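Local coordinates for Rod shape determining protein RodA (Thermus thermophilus, PDB 6BAR), which probably polymerises lipid-linked disaccharide-peptide precursors into peptidoglycan in the cell membrane, as needed for cell wall elongation, at residues A75-L80 against L141-L146; L114-A119 against R297-G302; V158-V163 against V179-L184; G308-V313 against T325-P330. All blocks are in the same frame, centred on the assembly; numbering follows the deposited sequence.

Contact 1: A75-L80 against L141-L146; sequences ASLLLL and LPVVGL
Leu77 and Leu80, one turn apart on helix 69-86, reach the Pro142, Val143 and Leu146 side of helix 131-148. Apolar packing makes up most of the contact. Leu77 works through its CD2 methyl, 3.6 Å from Pro142 CB. The same Leu77 methyl lies 3.7 Å from Val143 CG2, the two side chains meeting at about a right angle. With chi1 at -177°, Val143 sets CG1 anti to its backbone N, which sends its two methyls to different leucines: CG1 approaches Leu80 CD1 at 3.8 Å, while CG2 takes Leu77. One turn further on, Leu146 CD2 slots between the two leucines, 3.7 Å from Leu80 CB. Leu146 CD2 is also 3.5 Å from Leu77 O. The two helix segments run nearly parallel, 24° apart in direction with axes 9.8 Å from each other. This is side-by-side packing in the transmembrane helix bundle of a SEDS protein. Helix 131-148 is kinked at Pro142, which has no backbone N-H to give to the preceding turn. Polar contact is confined to the Leu80-Leu146 end, where a water placed between Leu80 O and Leu146 O appears to donate to both, a bridge that stays tentative at this resolution. Gln150 NE2 adds a weak bond to Leu146 O. Behind Leu80, helix 106-121 packs through Pro106 and Ala110.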
loop_
_atom_site.group_PDB
_atom_site.type_symbol
_atom_site.label_atom_id
_atom_site.label_comp_id
_atom_site.label_asym_id
_atom_site.label_seq_id
_atom_site.Cartn_x
_atom_site.Cartn_y
_atom_site.Cartn_z
ATOM N N ALA A 75 3.776 17.093 -4.673
ATOM C CA ALA A 75 4.847 16.947 -3.688
ATOM C C ALA A 75 5.483 15.566 -3.754
ATOM O O ALA A 75 6.694 15.419 -3.550
ATOM C CB ALA A 75 4.311 17.228 -2.287
ATOM N N SER A 76 4.691 14.541 -4.058
ATOM C CA SER A 76 5.279 13.222 -4.241
ATOM C C SER A 76 6.100 13.160 -5.522
ATOM O O SER A 76 7.137 12.493 -5.560
ATOM C CB SER A 76 4.198 12.149 -4.230
ATOM O OG SER A 76 3.169 12.420 -5.163
ATOM N N LEU A 77 5.672 13.866 -6.572
ATOM C CA LEU A 77 6.485 13.925 -7.787
ATOM C C LEU A 77 7.826 14.605 -7.522
ATOM O O LEU A 77 8.887 14.079 -7.885
ATOM C CB LEU A 77 5.730 14.646 -8.903
ATOM C CG LEU A 77 4.876 13.753 -9.801
ATOM C CD1 LEU A 77 4.296 14.532 -10.971
ATOM C CD2 LEU A 77 5.704 12.586 -10.296
ATOM N N LEU A 78 7.798 15.779 -6.884
ATOM C CA LEU A 78 9.045 16.482 -6.596
ATOM C C LEU A 78 9.925 15.703 -5.620
ATOM O O LEU A 78 11.154 15.773 -5.720
ATOM C CB LEU A 78 8.765 17.897 -6.072
ATOM C CG LEU A 78 8.269 18.920 -7.106
ATOM C CD1 LEU A 78 8.556 20.342 -6.642
ATOM C CD2 LEU A 78 8.863 18.674 -8.494
ATOM N N LEU A 79 9.327 14.910 -4.717
ATOM C CA LEU A 79 10.113 14.094 -3.789
ATOM C C LEU A 79 10.694 12.847 -4.455
ATOM O O LEU A 79 11.822 12.442 -4.143
ATOM C CB LEU A 79 9.259 13.703 -2.584
ATOM C CG LEU A 79 9.524 14.487 -1.296
ATOM C CD1 LEU A 79 9.732 15.955 -1.605
ATOM C CD2 LEU A 79 8.396 14.311 -0.287
ATOM N N LEU A 80 9.940 12.215 -5.357
ATOM C CA LEU A 80 10.507 11.156 -6.182
ATOM C C LEU A 80 11.679 11.677 -6.998
ATOM O O LEU A 80 12.699 10.994 -7.147
ATOM C CB LEU A 80 9.438 10.574 -7.108
ATOM C CG LEU A 80 8.466 9.590 -6.475
ATOM C CD1 LEU A 80 7.499 9.053 -7.513
ATOM C CD2 LEU A 80 9.234 8.462 -5.820
ATOM N N LEU A 141 2.493 8.368 -15.657
ATOM C CA LEU A 141 3.809 8.189 -16.258
ATOM C C LEU A 141 4.915 8.918 -15.509
ATOM O O LEU A 141 5.979 8.310 -15.323
ATOM C CB LEU A 141 3.771 8.594 -17.736
ATOM C CG LEU A 141 3.059 7.587 -18.646
ATOM C CD1 LEU A 141 3.095 8.046 -20.089
ATOM C CD2 LEU A 141 3.658 6.191 -18.509
ATOM N N PRO A 142 4.760 10.168 -15.055
ATOM C CA PRO A 142 5.846 10.757 -14.250
ATOM C C PRO A 142 6.187 9.934 -13.017
ATOM O O PRO A 142 7.370 9.750 -12.705
ATOM C CB PRO A 142 5.295 12.144 -13.889
ATOM C CG PRO A 142 4.333 12.454 -14.973
ATOM C CD PRO A 142 3.676 11.141 -15.285
ATOM N N VAL A 143 5.179 9.381 -12.339
ATOM C CA VAL A 143 5.435 8.593 -11.135
ATOM C C VAL A 143 6.158 7.297 -11.485
ATOM O O VAL A 143 7.183 6.966 -10.882
ATOM C CB VAL A 143 4.126 8.322 -10.374
ATOM C CG1 VAL A 143 4.409 7.567 -9.081
ATOM C CG2 VAL A 143 3.410 9.628 -10.082
ATOM N N VAL A 144 5.643 6.543 -12.461
ATOM C CA VAL A 144 6.263 5.263 -12.803
ATOM C C VAL A 144 7.664 5.475 -13.370
ATOM O O VAL A 144 8.587 4.694 -13.101
ATOM C CB VAL A 144 5.364 4.476 -13.775
ATOM C CG1 VAL A 144 6.182 3.481 -14.586
ATOM C CG2 VAL A 144 4.271 3.747 -13.004
ATOM N N GLY A 145 7.850 6.544 -14.144
ATOM C CA GLY A 145 9.163 6.837 -14.691
ATOM C C GLY A 145 10.170 7.215 -13.623
ATOM O O GLY A 145 11.306 6.737 -13.635
ATOM N N LEU A 146 9.768 8.068 -12.674
ATOM C CA LEU A 146 10.669 8.380 -11.570
ATOM C C LEU A 146 10.840 7.203 -10.618
ATOM O O LEU A 146 11.799 7.182 -9.840
ATOM C CB LEU A 146 10.177 9.606 -10.804
ATOM C CG LEU A 146 10.714 10.948 -11.296
ATOM C CD1 LEU A 146 10.359 11.171 -12.755
ATOM C CD2 LEU A 146 10.157 12.065 -10.443
HETATM O O HOH W 1 11.957 8.603 -7.837
#

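Contact 2: L114-A119 against R297-G302; sequences LLLALA and RLFLSG
Leu115, Leu116 and Ala119 of helix 106-121 meet Phe299 and Gly302 of helix 294-319 in an antiparallel pair of buried helices, part of the membrane bundle of the RodA fold. The short segments cross at 149°, with their axes only 8.8 Å apart. The closely fitted half lies around the phenylalanine ring and the glycine. Phe299 CG stands anti to its backbone N (chi1 173°), and the ring beyond it reaches Leu115 and Leu116. Leu116 CD2 lies over one face of the Phe299 ring as a CH-pi contact, 3.9 Å from its centroid and displaced toward the CE1 rim. Leu115 CB comes to the same ring at its edge, near the ring plane, 3.9 Å from Phe299 CD1. The rest of Leu115 fills the site that the glycine leaves, since a CB on Gly302 would run into Leu115 CD2. An alanine in place of Phe299 would probably leave Leu116 CD2 without the aromatic face it rests on and open a gap beside Leu115 CB. The other half is looser but still buried: Ala119 CB stands 4.0 Å from Phe299 CB and 4.1 Å from Leu298 CB. Phe66 touches Leu116, Ala119 and Phe299, and Val352 of helix 336-354 also packs on Phe299. At the glycine end, Leu115 CD2 rests 3.7 Å from Gly302 CA.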
loop_
_atom_site.group_PDB
_atom_site.type_symbol
_atom_site.label_atom_id
_atom_site.label_comp_id
_atom_site.label_asym_id
_atom_site.label_seq_id
_atom_site.Cartn_x
_atom_site.Cartn_y
_atom_site.Cartn_z
ATOM N N LEU A 114 -1.076 9.791 -5.886
ATOM C CA LEU A 114 -1.626 9.422 -7.185
ATOM C C LEU A 114 -3.033 8.861 -7.049
ATOM O O LEU A 114 -3.897 9.160 -7.879
ATOM C CB LEU A 114 -0.725 8.411 -7.897
ATOM C CG LEU A 114 -1.188 8.060 -9.321
ATOM C CD1 LEU A 114 -1.326 9.315 -10.167
ATOM C CD2 LEU A 114 -0.239 7.080 -9.983
ATOM N N LEU A 115 -3.288 8.051 -6.014
ATOM C CA LEU A 115 -4.645 7.553 -5.803
ATOM C C LEU A 115 -5.625 8.705 -5.617
ATOM O O LEU A 115 -6.675 8.751 -6.268
ATOM C CB LEU A 115 -4.681 6.598 -4.607
ATOM C CG LEU A 115 -4.142 5.183 -4.854
ATOM C CD1 LEU A 115 -4.188 4.344 -3.586
ATOM C CD2 LEU A 115 -4.918 4.500 -5.970
ATOM N N LEU A 116 -5.274 9.675 -4.764
ATOM C CA LEU A 116 -6.148 10.828 -4.544
ATOM C C LEU A 116 -6.321 11.654 -5.815
ATOM O O LEU A 116 -7.445 12.028 -6.175
ATOM C CB LEU A 116 -5.600 11.701 -3.417
ATOM C CG LEU A 116 -5.824 11.129 -2.018
ATOM C CD1 LEU A 116 -5.168 11.987 -0.943
ATOM C CD2 LEU A 116 -7.313 10.990 -1.765
ATOM N N ALA A 117 -5.218 11.959 -6.503
ATOM C CA ALA A 117 -5.284 12.801 -7.694
ATOM C C ALA A 117 -6.129 12.154 -8.783
ATOM O O ALA A 117 -6.963 12.816 -9.410
ATOM C CB ALA A 117 -3.874 13.099 -8.206
ATOM N N LEU A 118 -5.934 10.855 -9.023
ATOM C CA LEU A 118 -6.698 10.182 -10.064
ATOM C C LEU A 118 -8.163 10.042 -9.671
ATOM O O LEU A 118 -9.053 10.223 -10.511
ATOM C CB LEU A 118 -6.078 8.819 -10.369
ATOM C CG LEU A 118 -6.322 8.289 -11.787
ATOM C CD1 LEU A 118 -5.844 9.292 -12.834
ATOM C CD2 LEU A 118 -5.648 6.944 -11.991
ATOM N N ALA A 119 -8.437 9.748 -8.395
ATOM C CA ALA A 119 -9.823 9.661 -7.950
ATOM C C ALA A 119 -10.549 10.986 -8.140
ATOM O O ALA A 119 -11.677 11.012 -8.645
ATOM C CB ALA A 119 -9.887 9.220 -6.487
ATOM N N ARG A 297 -15.365 5.849 -3.995
ATOM C CA ARG A 297 -15.337 4.486 -4.516
ATOM C C ARG A 297 -14.007 4.206 -5.201
ATOM O O ARG A 297 -13.343 3.201 -4.911
ATOM C CB ARG A 297 -16.502 4.264 -5.481
ATOM N N LEU A 298 -13.586 5.113 -6.087
ATOM C CA LEU A 298 -12.329 4.930 -6.806
ATOM C C LEU A 298 -11.139 4.872 -5.856
ATOM O O LEU A 298 -10.265 4.016 -6.006
ATOM C CB LEU A 298 -12.137 6.048 -7.830
ATOM C CG LEU A 298 -13.149 6.099 -8.970
ATOM C CD1 LEU A 298 -12.726 7.150 -9.976
ATOM C CD2 LEU A 298 -13.297 4.733 -9.626
ATOM N N PHE A 299 -11.087 5.777 -4.879
ATOM C CA PHE A 299 -9.950 5.823 -3.962
ATOM C C PHE A 299 -9.854 4.543 -3.134
ATOM O O PHE A 299 -8.781 3.922 -3.049
ATOM C CB PHE A 299 -10.073 7.067 -3.074
ATOM C CG PHE A 299 -9.050 7.151 -1.976
ATOM C CD1 PHE A 299 -7.705 7.361 -2.260
ATOM C CD2 PHE A 299 -9.438 7.053 -0.652
ATOM C CE1 PHE A 299 -6.766 7.447 -1.236
ATOM C CE2 PHE A 299 -8.511 7.142 0.375
ATOM C CZ PHE A 299 -7.172 7.338 0.082
ATOM N N LEU A 300 -10.969 4.126 -2.528
ATOM C CA LEU A 300 -10.982 2.896 -1.739
ATOM C C LEU A 300 -10.582 1.688 -2.577
ATOM O O LEU A 300 -9.810 0.835 -2.117
ATOM C CB LEU A 300 -12.365 2.674 -1.121
ATOM C CG LEU A 300 -12.624 3.340 0.234
ATOM C CD1 LEU A 300 -12.795 4.833 0.094
ATOM C CD2 LEU A 300 -13.807 2.729 0.976
ATOM N N SER A 301 -11.093 1.595 -3.811
ATOM C CA SER A 301 -10.784 0.427 -4.630
ATOM C C SER A 301 -9.328 0.432 -5.081
ATOM O O SER A 301 -8.692 -0.628 -5.131
ATOM C CB SER A 301 -11.726 0.350 -5.831
ATOM O OG SER A 301 -11.654 1.520 -6.628
ATOM N N GLY A 302 -8.781 1.607 -5.409
ATOM C CA GLY A 302 -7.365 1.686 -5.740
ATOM C C GLY A 302 -6.486 1.253 -4.584
ATOM O O GLY A 302 -5.521 0.498 -4.768
#

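Contact 3: V158-V163 against V179-L184; sequences VVLFGV and VGLFAL
Leu160 and Leu181 carry the contact, sliding past each other in opposite directions between helices 153-170 and 175-184. Leu160 CD2 reaches the backbone of the second helix, 3.6 Å from Leu181 N and 3.7 Å from Gly180 C. Gly180 brings no side chain to this approach. In return, Leu181 CD1 lies 3.9 Å from Leu160 CB and 3.8 Å from the backbone atom Phe161 N, so each leucine rests against the main chain opposite. The second branch of Leu181, CD2, meets Phe161 at the edge of its ring, in the ring plane and 3.7 Å from Phe161 CD1. With CG anti to the backbone N (chi1 -175°), Leu181 holds its branches out toward Leu160 and Phe161. An alanine in place of Leu181 would probably open a gap between Leu160 CB and the Phe161 ring edge, leaving that edge without its neighbour from helix 175-184. Further out, Leu184 CD2 stands only loosely by Leu160 CD2, at 4.5 Å. In the next shell, Phe161 stacks on the ring of Phe309, which joins it to helix 294-319, and Leu157, also on helix 153-170, touches Leu181. The two segments run antiparallel at 160°, their axes 9.7 Å apart, and a short connection joins their helices into a helical hairpin, probably transmembrane. This hairpin lies toward the surface of the protein. Between these two segments the adhesion is entirely apolar, resting on the fit of methyls against backbone and ring edge and not on directional bonds.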
loop_
_atom_site.group_PDB
_atom_site.type_symbol
_atom_site.label_atom_id
_atom_site.label_comp_id
_atom_site.label_asym_id
_atom_site.label_seq_id
_atom_site.Cartn_x
_atom_site.Cartn_y
_atom_site.Cartn_z
ATOM N N VAL A 158 3.182 -1.825 -8.150
ATOM C CA VAL A 158 2.072 -1.500 -7.253
ATOM C C VAL A 158 1.313 -0.289 -7.769
ATOM O O VAL A 158 0.080 -0.301 -7.873
ATOM C CB VAL A 158 2.581 -1.265 -5.823
ATOM C CG1 VAL A 158 1.427 -0.887 -4.919
ATOM C CG2 VAL A 158 3.268 -2.500 -5.303
ATOM N N VAL A 159 2.042 0.776 -8.102
ATOM C CA VAL A 159 1.416 2.005 -8.580
ATOM C C VAL A 159 0.612 1.741 -9.846
ATOM O O VAL A 159 -0.569 2.106 -9.940
ATOM C CB VAL A 159 2.484 3.089 -8.808
ATOM C CG1 VAL A 159 1.909 4.234 -9.622
ATOM C CG2 VAL A 159 3.020 3.587 -7.473
ATOM N N LEU A 160 1.241 1.106 -10.839
ATOM C CA LEU A 160 0.570 0.868 -12.111
ATOM C C LEU A 160 -0.670 0.006 -11.926
ATOM O O LEU A 160 -1.718 0.279 -12.522
ATOM C CB LEU A 160 1.537 0.215 -13.100
ATOM C CG LEU A 160 1.094 0.142 -14.563
ATOM C CD1 LEU A 160 0.573 1.492 -15.050
ATOM C CD2 LEU A 160 2.244 -0.327 -15.438
ATOM N N PHE A 161 -0.579 -1.033 -11.094
ATOM C CA PHE A 161 -1.727 -1.898 -10.894
ATOM C C PHE A 161 -2.845 -1.176 -10.157
ATOM O O PHE A 161 -4.026 -1.393 -10.453
ATOM C CB PHE A 161 -1.316 -3.150 -10.136
ATOM C CG PHE A 161 -2.460 -4.039 -9.826
ATOM C CD1 PHE A 161 -2.928 -4.925 -10.775
ATOM C CD2 PHE A 161 -3.099 -3.964 -8.599
ATOM C CE1 PHE A 161 -3.997 -5.740 -10.499
ATOM C CE2 PHE A 161 -4.168 -4.773 -8.315
ATOM C CZ PHE A 161 -4.622 -5.664 -9.265
ATOM N N GLY A 162 -2.501 -0.326 -9.193
ATOM C CA GLY A 162 -3.510 0.527 -8.595
ATOM C C GLY A 162 -4.234 1.364 -9.631
ATOM O O GLY A 162 -5.469 1.394 -9.663
ATOM N N VAL A 163 -3.473 2.055 -10.489
ATOM C CA VAL A 163 -4.084 2.851 -11.551
ATOM C C VAL A 163 -4.981 1.978 -12.414
ATOM O O VAL A 163 -6.066 2.397 -12.834
ATOM C CB VAL A 163 -3.009 3.556 -12.398
ATOM C CG1 VAL A 163 -3.645 4.169 -13.640
ATOM C CG2 VAL A 163 -2.315 4.628 -11.588
ATOM N N VAL A 179 -1.249 -4.248 -20.345
ATOM C CA VAL A 179 -0.102 -4.481 -21.215
ATOM C C VAL A 179 1.160 -3.903 -20.584
ATOM O O VAL A 179 2.170 -4.598 -20.420
ATOM C CB VAL A 179 -0.361 -3.885 -22.609
ATOM C CG1 VAL A 179 0.908 -3.906 -23.442
ATOM C CG2 VAL A 179 -1.475 -4.646 -23.301
ATOM N N GLY A 180 1.118 -2.617 -20.229
ATOM C CA GLY A 180 2.255 -2.006 -19.565
ATOM C C GLY A 180 2.653 -2.723 -18.292
ATOM O O GLY A 180 3.844 -2.865 -18.000
ATOM N N LEU A 181 1.668 -3.213 -17.536
ATOM C CA LEU A 181 1.950 -3.867 -16.263
ATOM C C LEU A 181 2.701 -5.173 -16.475
ATOM O O LEU A 181 3.749 -5.410 -15.861
ATOM C CB LEU A 181 0.642 -4.113 -15.509
ATOM C CG LEU A 181 0.754 -4.684 -14.094
ATOM C CD1 LEU A 181 1.312 -3.640 -13.140
ATOM C CD2 LEU A 181 -0.589 -5.206 -13.602
ATOM N N PHE A 182 2.180 -6.035 -17.345
ATOM C CA PHE A 182 2.841 -7.307 -17.601
ATOM C C PHE A 182 4.199 -7.117 -18.266
ATOM O O PHE A 182 5.135 -7.872 -17.977
ATOM C CB PHE A 182 1.944 -8.198 -18.459
ATOM C CG PHE A 182 2.593 -9.475 -18.868
ATOM C CD1 PHE A 182 3.005 -9.667 -20.176
ATOM C CD2 PHE A 182 2.819 -10.476 -17.940
ATOM C CE1 PHE A 182 3.615 -10.841 -20.555
ATOM C CE2 PHE A 182 3.425 -11.653 -18.310
ATOM C CZ PHE A 182 3.825 -11.837 -19.623
ATOM N N ALA A 183 4.341 -6.115 -19.141
ATOM C CA ALA A 183 5.636 -5.895 -19.779
ATOM C C ALA A 183 6.672 -5.416 -18.773
ATOM O O ALA A 183 7.824 -5.861 -18.796
ATOM C CB ALA A 183 5.499 -4.889 -20.921
ATOM N N LEU A 184 6.279 -4.502 -17.887
ATOM C CA LEU A 184 7.179 -4.057 -16.834
ATOM C C LEU A 184 7.515 -5.193 -15.875
ATOM O O LEU A 184 8.639 -5.259 -15.362
ATOM C CB LEU A 184 6.545 -2.881 -16.096
ATOM C CG LEU A 184 7.374 -2.142 -15.051
ATOM C CD1 LEU A 184 8.686 -1.684 -15.654
ATOM C CD2 LEU A 184 6.582 -0.960 -14.514
#

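Contact 4: G308-V313 against T325-P330; sequences GFQVVV and TGLTLP
Val313 and Leu327 meet at a buried apolar centre, Val313 CG1 lying 3.8 Å from Leu327 CD1 with the side chains at about a right angle. Val313 sets CG1 anti to its backbone N (chi1 156°), and the same methyl lies 3.7 Å from Thr325 OG1. A second apolar patch forms on the Val311 side. There Val311 CG2 lies 3.9 Å from Pro330 CG, the two side chains crossing at about a right angle, and stands 4.0 Å from Leu329 CD1. Val311 therefore sits against two successive residues of the loop. Between the two patches, Gln310 points at the loop with its chain extended beyond CG. The Gln310 side chain crosses that of Leu327 at about a right angle, NE2 being 4.1 Å from Leu327 CB. The amide gives one weak hydrogen bond, Gln310 NE2 to Thr328 O, 3.1 Å long and bent to 129° at the hydrogen. Asn314 ND2 adds to this polar edge with a hydrogen bond to Gln310 O and weak ones to Leu327 O and Thr328 O. Thr328 OG1 and Ser338 OG are hydrogen-bonded, and Tyr277 OH is hydrogen-bonded to Pro330 O. The irregular segment 325-330 thus folds back along helix 294-319 before helix 336-354 begins. Its sequence, TGLTLP, belongs to the signature region of the FtsW/RodA/SpoVE family, in the loop that joins the last two long helices of the chain.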
loop_
_atom_site.group_PDB
_atom_site.type_symbol
_atom_site.label_atom_id
_atom_site.label_comp_id
_atom_site.label_asym_id
_atom_site.label_seq_id
_atom_site.Cartn_x
_atom_site.Cartn_y
_atom_site.Cartn_z
ATOM N N GLY A 308 -3.766 -5.739 -2.004
ATOM C CA GLY A 308 -3.840 -7.100 -2.498
ATOM C C GLY A 308 -2.728 -7.443 -3.469
ATOM O O GLY A 308 -2.252 -8.582 -3.498
ATOM N N PHE A 309 -2.281 -6.466 -4.262
ATOM C CA PHE A 309 -1.241 -6.746 -5.245
ATOM C C PHE A 309 0.098 -6.995 -4.572
ATOM O O PHE A 309 0.837 -7.892 -4.985
ATOM C CB PHE A 309 -1.127 -5.602 -6.251
ATOM C CG PHE A 309 -0.147 -5.867 -7.361
ATOM C CD1 PHE A 309 -0.507 -6.646 -8.448
ATOM C CD2 PHE A 309 1.130 -5.333 -7.321
ATOM C CE1 PHE A 309 0.393 -6.889 -9.476
ATOM C CE2 PHE A 309 2.034 -5.573 -8.347
ATOM C CZ PHE A 309 1.663 -6.352 -9.423
ATOM N N GLN A 310 0.437 -6.215 -3.540
ATOM C CA GLN A 310 1.657 -6.529 -2.797
ATOM C C GLN A 310 1.580 -7.923 -2.186
ATOM O O GLN A 310 2.562 -8.684 -2.212
ATOM C CB GLN A 310 1.918 -5.490 -1.714
ATOM C CG GLN A 310 2.175 -4.121 -2.277
ATOM C CD GLN A 310 2.923 -3.233 -1.314
ATOM O OE1 GLN A 310 2.827 -2.007 -1.381
ATOM N NE2 GLN A 310 3.682 -3.846 -0.410
ATOM N N VAL A 311 0.412 -8.288 -1.648
ATOM C CA VAL A 311 0.272 -9.620 -1.053
ATOM C C VAL A 311 0.505 -10.709 -2.103
ATOM O O VAL A 311 1.264 -11.667 -1.884
ATOM C CB VAL A 311 -1.101 -9.770 -0.371
ATOM C CG1 VAL A 311 -1.306 -11.203 0.085
ATOM C CG2 VAL A 311 -1.204 -8.816 0.806
ATOM N N VAL A 312 -0.137 -10.579 -3.268
ATOM C CA VAL A 312 0.013 -11.635 -4.267
ATOM C C VAL A 312 1.388 -11.602 -4.926
ATOM O O VAL A 312 1.828 -12.621 -5.469
ATOM C CB VAL A 312 -1.104 -11.593 -5.331
ATOM C CG1 VAL A 312 -2.465 -11.838 -4.685
ATOM C CG2 VAL A 312 -1.082 -10.290 -6.110
ATOM N N VAL A 313 2.094 -10.469 -4.879
ATOM C CA VAL A 313 3.481 -10.436 -5.341
ATOM C C VAL A 313 4.362 -11.259 -4.412
ATOM O O VAL A 313 5.208 -12.047 -4.859
ATOM C CB VAL A 313 3.981 -8.984 -5.448
ATOM C CG1 VAL A 313 5.503 -8.931 -5.344
ATOM C CG2 VAL A 313 3.520 -8.358 -6.751
ATOM N N THR A 325 11.257 -8.512 -5.256
ATOM C CA THR A 325 11.204 -7.060 -5.214
ATOM C C THR A 325 11.234 -6.603 -3.763
ATOM O O THR A 325 11.106 -7.404 -2.834
ATOM C CB THR A 325 9.946 -6.534 -5.914
ATOM O OG1 THR A 325 8.824 -7.356 -5.562
ATOM C CG2 THR A 325 10.130 -6.547 -7.423
ATOM N N GLY A 326 11.394 -5.297 -3.569
ATOM C CA GLY A 326 11.449 -4.754 -2.225
ATOM C C GLY A 326 10.101 -4.638 -1.537
ATOM O O GLY A 326 9.985 -3.956 -0.516
ATOM N N LEU A 327 9.076 -5.302 -2.079
ATOM C CA LEU A 327 7.712 -5.184 -1.566
ATOM C C LEU A 327 7.513 -6.130 -0.389
ATOM O O LEU A 327 7.595 -7.353 -0.545
ATOM C CB LEU A 327 6.690 -5.494 -2.660
ATOM C CG LEU A 327 6.715 -4.670 -3.948
ATOM C CD1 LEU A 327 5.648 -5.154 -4.930
ATOM C CD2 LEU A 327 6.547 -3.191 -3.640
ATOM N N THR A 328 7.234 -5.572 0.780
ATOM C CA THR A 328 6.979 -6.395 1.947
ATOM C C THR A 328 5.512 -6.804 1.997
ATOM O O THR A 328 4.661 -6.288 1.266
ATOM C CB THR A 328 7.373 -5.656 3.224
ATOM O OG1 THR A 328 6.826 -4.333 3.199
ATOM C CG2 THR A 328 8.885 -5.574 3.333
ATOM N N LEU A 329 5.233 -7.772 2.852
ATOM C CA LEU A 329 3.863 -8.131 3.153
ATOM C C LEU A 329 3.276 -7.057 4.060
ATOM O O LEU A 329 3.771 -6.870 5.176
ATOM C CB LEU A 329 3.812 -9.490 3.826
ATOM C CG LEU A 329 2.499 -10.242 3.687
ATOM C CD1 LEU A 329 2.153 -10.387 2.218
ATOM C CD2 LEU A 329 2.644 -11.594 4.339
ATOM N N PRO A 330 2.252 -6.326 3.622
ATOM C CA PRO A 330 1.792 -5.160 4.392
ATOM C C PRO A 330 1.261 -5.538 5.772
ATOM O O PRO A 330 0.516 -6.510 5.927
ATOM C CB PRO A 330 0.692 -4.563 3.502
ATOM C CG PRO A 330 0.322 -5.657 2.530
ATOM C CD PRO A 330 1.568 -6.448 2.326
#

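The four contacts lie within one bundle of transmembrane helices, their centres 14 to 20 Å apart. Along the chain, contacts 1 and 2 alternate their segments, contact 3 falls between the two halves of contact 2, and contact 4 comes last. Helix 294-319 serves both contact 2 and contact 4, whose centres are about 19 Å apart. Contact 3 is the connecting piece: Val159 touches Val143 and Val144 of contact 1 and Leu114 of contact 2, while Val158 packs on Gln310 and Leu327 of contact 4. Helix 153-170 therefore packs against parts of the chain that come both before and after it.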